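Local coordinates for 457aa long hypothetical protein (Pyrococcus horikoshii, PDB 2CSU), which is of unassigned function but combines a Rossmann-like CoA-binding domain with two domains related to those of succinyl-CoA ligases, at residues M1-F6 against M194-D199; G121-G126 against F190-E195. All blocks are in the same frame, centred on the assembly; numbering follows the deposited sequence.

Contact 1: M1-F6 against M194-D199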
# COMPACT_ATOMS: atom_id res chain seq x y z
N MSE A 1 -24.71 -10.62 26.89
CA MSE A 1 -24.05 -9.37 27.24
C MSE A 1 -23.16 -8.86 26.10
O MSE A 1 -22.34 -9.59 25.54
CB MSE A 1 -23.21 -9.60 28.49
CG MSE A 1 -24.05 -10.07 29.68
SE MSE A 1 -23.50 -9.36 31.24
CE MSE A 1 -21.80 -9.97 31.20
N LEU A 2 -23.36 -7.59 25.74
CA LEU A 2 -22.55 -7.00 24.68
C LEU A 2 -22.79 -7.69 23.33
O LEU A 2 -22.16 -7.40 22.33
CB LEU A 2 -21.08 -7.13 25.07
CG LEU A 2 -20.62 -5.98 25.98
CD1 LEU A 2 -19.26 -5.42 25.56
CD2 LEU A 2 -21.59 -4.80 25.98
N ASP A 3 -23.72 -8.66 23.35
CA ASP A 3 -24.06 -9.36 22.12
C ASP A 3 -25.17 -8.64 21.36
O ASP A 3 -25.20 -8.59 20.14
CB ASP A 3 -24.50 -10.77 22.46
CG ASP A 3 -24.73 -11.56 21.18
OD1 ASP A 3 -23.82 -11.56 20.35
OD2 ASP A 3 -25.79 -12.14 21.02
N TYR A 4 -26.10 -8.08 22.17
CA TYR A 4 -27.20 -7.33 21.58
C TYR A 4 -26.69 -6.14 20.77
O TYR A 4 -27.44 -5.44 20.10
CB TYR A 4 -28.11 -6.85 22.70
CG TYR A 4 -27.29 -6.21 23.77
CD1 TYR A 4 -26.79 -4.92 23.58
CD2 TYR A 4 -27.03 -6.88 24.96
CE1 TYR A 4 -26.04 -4.31 24.58
CE2 TYR A 4 -26.28 -6.27 25.96
CZ TYR A 4 -25.78 -5.00 25.77
OH TYR A 4 -25.03 -4.39 26.75
N PHE A 5 -25.37 -5.90 20.87
CA PHE A 5 -24.77 -4.81 20.12
C PHE A 5 -24.55 -5.19 18.65
O PHE A 5 -24.74 -4.40 17.74
CB PHE A 5 -23.43 -4.45 20.77
CG PHE A 5 -23.62 -3.31 21.73
CD1 PHE A 5 -24.16 -2.11 21.27
CD2 PHE A 5 -23.25 -3.45 23.05
CE1 PHE A 5 -24.32 -1.05 22.14
CE2 PHE A 5 -23.42 -2.38 23.93
CZ PHE A 5 -23.96 -1.18 23.48
N PHE A 6 -24.07 -6.44 18.51
CA PHE A 6 -23.69 -6.92 17.18
C PHE A 6 -24.72 -7.88 16.59
O PHE A 6 -24.69 -8.22 15.42
CB PHE A 6 -22.33 -7.61 17.30
CG PHE A 6 -21.35 -6.68 17.95
CD1 PHE A 6 -20.77 -5.66 17.20
CD2 PHE A 6 -21.03 -6.83 19.29
CE1 PHE A 6 -19.88 -4.78 17.80
CE2 PHE A 6 -20.13 -5.95 19.88
CZ PHE A 6 -19.55 -4.92 19.14
N MSE A 194 -12.84 -6.78 24.51
CA MSE A 194 -11.94 -7.90 24.35
C MSE A 194 -12.49 -9.11 25.09
O MSE A 194 -12.29 -10.25 24.65
CB MSE A 194 -10.53 -7.58 24.89
CG MSE A 194 -9.68 -6.75 23.94
SE MSE A 194 -8.08 -6.18 24.64
CE MSE A 194 -8.62 -5.57 25.98
N GLU A 195 -13.18 -8.89 26.21
CA GLU A 195 -13.75 -10.02 26.94
C GLU A 195 -14.82 -10.67 26.08
O GLU A 195 -14.87 -11.89 25.94
CB GLU A 195 -14.34 -9.57 28.28
CG GLU A 195 -13.29 -9.32 29.38
CD GLU A 195 -13.89 -8.80 30.69
OE1 GLU A 195 -14.68 -7.83 30.65
OE2 GLU A 195 -13.56 -9.36 31.75
N TYR A 196 -15.70 -9.86 25.50
CA TYR A 196 -16.75 -10.41 24.66
C TYR A 196 -16.21 -11.12 23.39
O TYR A 196 -16.63 -12.23 23.07
CB TYR A 196 -17.72 -9.30 24.27
CG TYR A 196 -18.56 -9.61 23.06
CD1 TYR A 196 -19.65 -10.48 23.14
CD2 TYR A 196 -18.26 -9.04 21.82
CE1 TYR A 196 -20.44 -10.75 22.02
CE2 TYR A 196 -19.03 -9.31 20.70
CZ TYR A 196 -20.12 -10.17 20.81
OH TYR A 196 -20.87 -10.44 19.69
N LEU A 197 -15.29 -10.45 22.70
CA LEU A 197 -14.71 -10.98 21.47
C LEU A 197 -13.87 -12.23 21.68
O LEU A 197 -13.63 -12.99 20.75
CB LEU A 197 -13.86 -9.89 20.80
CG LEU A 197 -14.61 -8.71 20.19
CD1 LEU A 197 -13.64 -7.59 19.83
CD2 LEU A 197 -15.36 -9.18 18.94
N ALA A 198 -13.42 -12.44 22.91
CA ALA A 198 -12.62 -13.61 23.21
C ALA A 198 -13.36 -14.92 22.90
O ALA A 198 -12.72 -15.93 22.59
CB ALA A 198 -12.19 -13.60 24.68
N ASP A 199 -14.69 -14.90 22.96
CA ASP A 199 -15.46 -16.12 22.73
C ASP A 199 -16.27 -16.29 21.45
O ASP A 199 -16.78 -17.38 21.18
CB ASP A 199 -16.37 -16.39 23.94
CG ASP A 199 -15.58 -16.69 25.19
OD1 ASP A 199 -14.59 -17.44 25.09
OD2 ASP A 199 -15.95 -16.17 26.26

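Contact 2: G121-G126 against F190-E195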
# COMPACT_ATOMS: atom_id res chain seq x y z
N GLY A 121 -29.69 -0.09 33.56
CA GLY A 121 -29.03 -1.33 33.12
C GLY A 121 -28.63 -1.30 31.64
O GLY A 121 -28.59 -2.30 30.95
N MSE A 122 -28.35 -0.09 31.15
CA MSE A 122 -27.95 0.03 29.76
C MSE A 122 -26.43 0.21 29.63
O MSE A 122 -25.74 0.69 30.52
CB MSE A 122 -28.69 1.22 29.16
CG MSE A 122 -30.14 1.31 29.64
SE MSE A 122 -31.24 2.02 28.41
CE MSE A 122 -30.32 3.53 28.10
N ARG A 123 -25.90 -0.25 28.49
CA ARG A 123 -24.50 0.03 28.17
C ARG A 123 -24.38 1.03 27.01
O ARG A 123 -25.14 1.01 26.05
CB ARG A 123 -23.83 -1.29 27.80
CG ARG A 123 -23.79 -2.26 28.98
CD ARG A 123 -23.47 -1.56 30.30
NE ARG A 123 -22.20 -0.84 30.20
CZ ARG A 123 -21.08 -1.58 30.17
NH1 ARG A 123 -21.15 -2.90 30.24
NH2 ARG A 123 -19.89 -0.98 30.09
N ILE A 124 -23.40 1.94 27.14
CA ILE A 124 -23.27 2.97 26.11
C ILE A 124 -21.92 2.92 25.39
O ILE A 124 -20.85 2.87 25.99
CB ILE A 124 -23.45 4.34 26.77
CG1 ILE A 124 -24.94 4.64 26.96
CG2 ILE A 124 -22.88 5.44 25.84
CD1 ILE A 124 -25.17 5.93 27.75
N ILE A 125 -22.00 2.90 24.05
CA ILE A 125 -20.78 3.09 23.28
C ILE A 125 -20.68 4.51 22.73
O ILE A 125 -21.60 5.04 22.12
CB ILE A 125 -20.78 2.09 22.12
CG1 ILE A 125 -20.81 0.66 22.66
CG2 ILE A 125 -19.50 2.25 21.28
CD1 ILE A 125 -20.45 -0.38 21.59
N GLY A 126 -19.52 5.15 23.01
CA GLY A 126 -19.38 6.56 22.67
C GLY A 126 -19.35 7.41 23.95
O GLY A 126 -18.88 6.98 25.00
N PHE A 190 -12.22 -0.99 25.73
CA PHE A 190 -11.41 -2.02 25.10
C PHE A 190 -11.54 -3.34 25.86
O PHE A 190 -11.84 -4.39 25.27
CB PHE A 190 -9.93 -1.64 25.08
CG PHE A 190 -9.59 -0.53 24.13
CD1 PHE A 190 -9.83 -0.67 22.77
CD2 PHE A 190 -9.00 0.64 24.59
CE1 PHE A 190 -9.48 0.34 21.87
CE2 PHE A 190 -8.65 1.66 23.72
CZ PHE A 190 -8.90 1.51 22.35
N ALA A 191 -11.31 -3.28 27.17
CA ALA A 191 -11.35 -4.47 28.02
C ALA A 191 -12.65 -5.26 27.91
O ALA A 191 -12.64 -6.47 27.71
CB ALA A 191 -11.12 -4.08 29.46
N GLU A 192 -13.77 -4.57 28.08
CA GLU A 192 -15.06 -5.23 28.01
C GLU A 192 -15.27 -5.80 26.61
O GLU A 192 -15.85 -6.87 26.47
CB GLU A 192 -16.17 -4.25 28.37
CG GLU A 192 -16.39 -4.11 29.88
CD GLU A 192 -16.78 -2.70 30.29
OE1 GLU A 192 -17.74 -2.15 29.71
OE2 GLU A 192 -16.13 -2.13 31.20
N LEU A 193 -14.79 -5.09 25.60
CA LEU A 193 -14.94 -5.57 24.24
C LEU A 193 -14.07 -6.79 23.99
O LEU A 193 -14.51 -7.75 23.36
CB LEU A 193 -14.61 -4.46 23.26
CG LEU A 193 -15.72 -3.41 23.10
CD1 LEU A 193 -15.23 -2.33 22.14
CD2 LEU A 193 -17.00 -4.06 22.56
N MSE A 194 -12.84 -6.78 24.51
CA MSE A 194 -11.94 -7.90 24.35
C MSE A 194 -12.49 -9.11 25.09
O MSE A 194 -12.29 -10.25 24.65
CB MSE A 194 -10.53 -7.58 24.89
CG MSE A 194 -9.68 -6.75 23.94
SE MSE A 194 -8.08 -6.18 24.64
CE MSE A 194 -8.62 -5.57 25.98
N GLU A 195 -13.18 -8.89 26.21
CA GLU A 195 -13.75 -10.02 26.94
C GLU A 195 -14.82 -10.67 26.08
O GLU A 195 -14.87 -11.89 25.94
CB GLU A 195 -14.34 -9.57 28.28
CG GLU A 195 -13.29 -9.32 29.38
CD GLU A 195 -13.89 -8.80 30.69
OE1 GLU A 195 -14.68 -7.83 30.65
OE2 GLU A 195 -13.56 -9.36 31.75

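Contact 1: M1-F6 against M194-D199
Tyr-196 reaches out from helix 190-197 and meets the N-terminal segment 1-6, with Leu-2, Asp-3 and Phe-6 as its main partners. With CG anti to the backbone N (chi1 160°), its ring projects off the helix into the turn. The polar part is one hydrogen bond, Tyr-196 OH to Asp-3 OD1, 3.2 Å. It uses the lone pair of OD1 that points away from OD2, and the carboxylate plane is tilted 40° from the ring. The same OD1 also takes a weak hydrogen bond from Asn-7 ND2. The main chain adds a second kind of contact: Leu-2 O sits over the centre of one ring face, 3.7 Å above the plane. Apolar packing does the rest. Leu-2 CB touches the root of the ring, 4.1 Å from Tyr-196 CG. The Phe-6 ring is nearly parallel to that of Tyr-196 (14°) but offset, with little of one over the other; the closest pair is Phe-6 CD2 to Tyr-196 CE2 at 3.5 Å. Both side chains also touch Lys-178 of strand 175-181. A single hydrogen bond gives the hydroxyl a polar partner, while the ring's carbon surface makes most of the contact between chain start and flavodoxin-like domain.

Contact 2: G121-G126 against F190-E195
Arg-123 and Glu-192 join the strand 123-125 to helix 190-197 through a salt bridge at the protein surface. From the strand, Arg-123 CB points toward the helix. CG is anti to the carbonyl carbon (chi1 -64°) and packs against the Tyr-4 hydroxyl, and bends at chi2 and chi3 turn the chain toward the helix, where it crosses the glutamate side chain at about a right angle. Past CD, NE forms a salt bridge with Asp-187 OD2, an oxygen that also accepts the backbone N-H of Ile-124, so this aspartate ties the arginine side chain to its own strand. CZ joins the three nitrogens of the planar guanidinium, over which the positive charge is delocalised, NE included. NH2 makes the bond across the contact, to Glu-192 OE1 at 2.5 Å, nearly straight at 165°; the length is very short and its exact value doubtful. NH1 is 3.5 Å from Glu-192 OE1, so the grip is through one nitrogen and not a paired, two-pronged one. OE1 arrives at the guanidinium edge, near its plane, while the carboxylate itself is turned 51° from that plane. OE2 instead pairs with Lys-218 NZ of helix 216-229. Strand 123-125 borders the parallel sheet of the Rossmann-like domain, and the helix belongs to the flavodoxin-like one. The interdomain contact thus rests on alternating charges, Asp-187, Arg-123, Glu-192 and Lys-218, which would be expected to stabilise one another's ionised forms.

From the N terminus, the chain runs through segment 1-6 into strand 10-14, builds the five-stranded parallel sheet and finishes it with strand 123-125. It then crosses into the second sheet and reaches helix 190-197. There contact 2 closes the shorter loop, back to segment 121-126, and contact 1 closes the longer one, back to the chain start. The shorter loop nests within the longer, both ending on the same helix with Met-194 and Glu-195 in common. The two sites also touch: Phe-5 CZ packs on Ile-125 CG1 at 3.7 Å, and Leu-2 CD1 lies near the carbonyl of Glu-192. Chain start, edge strand and helix therefore meet at one junction between the first two domains.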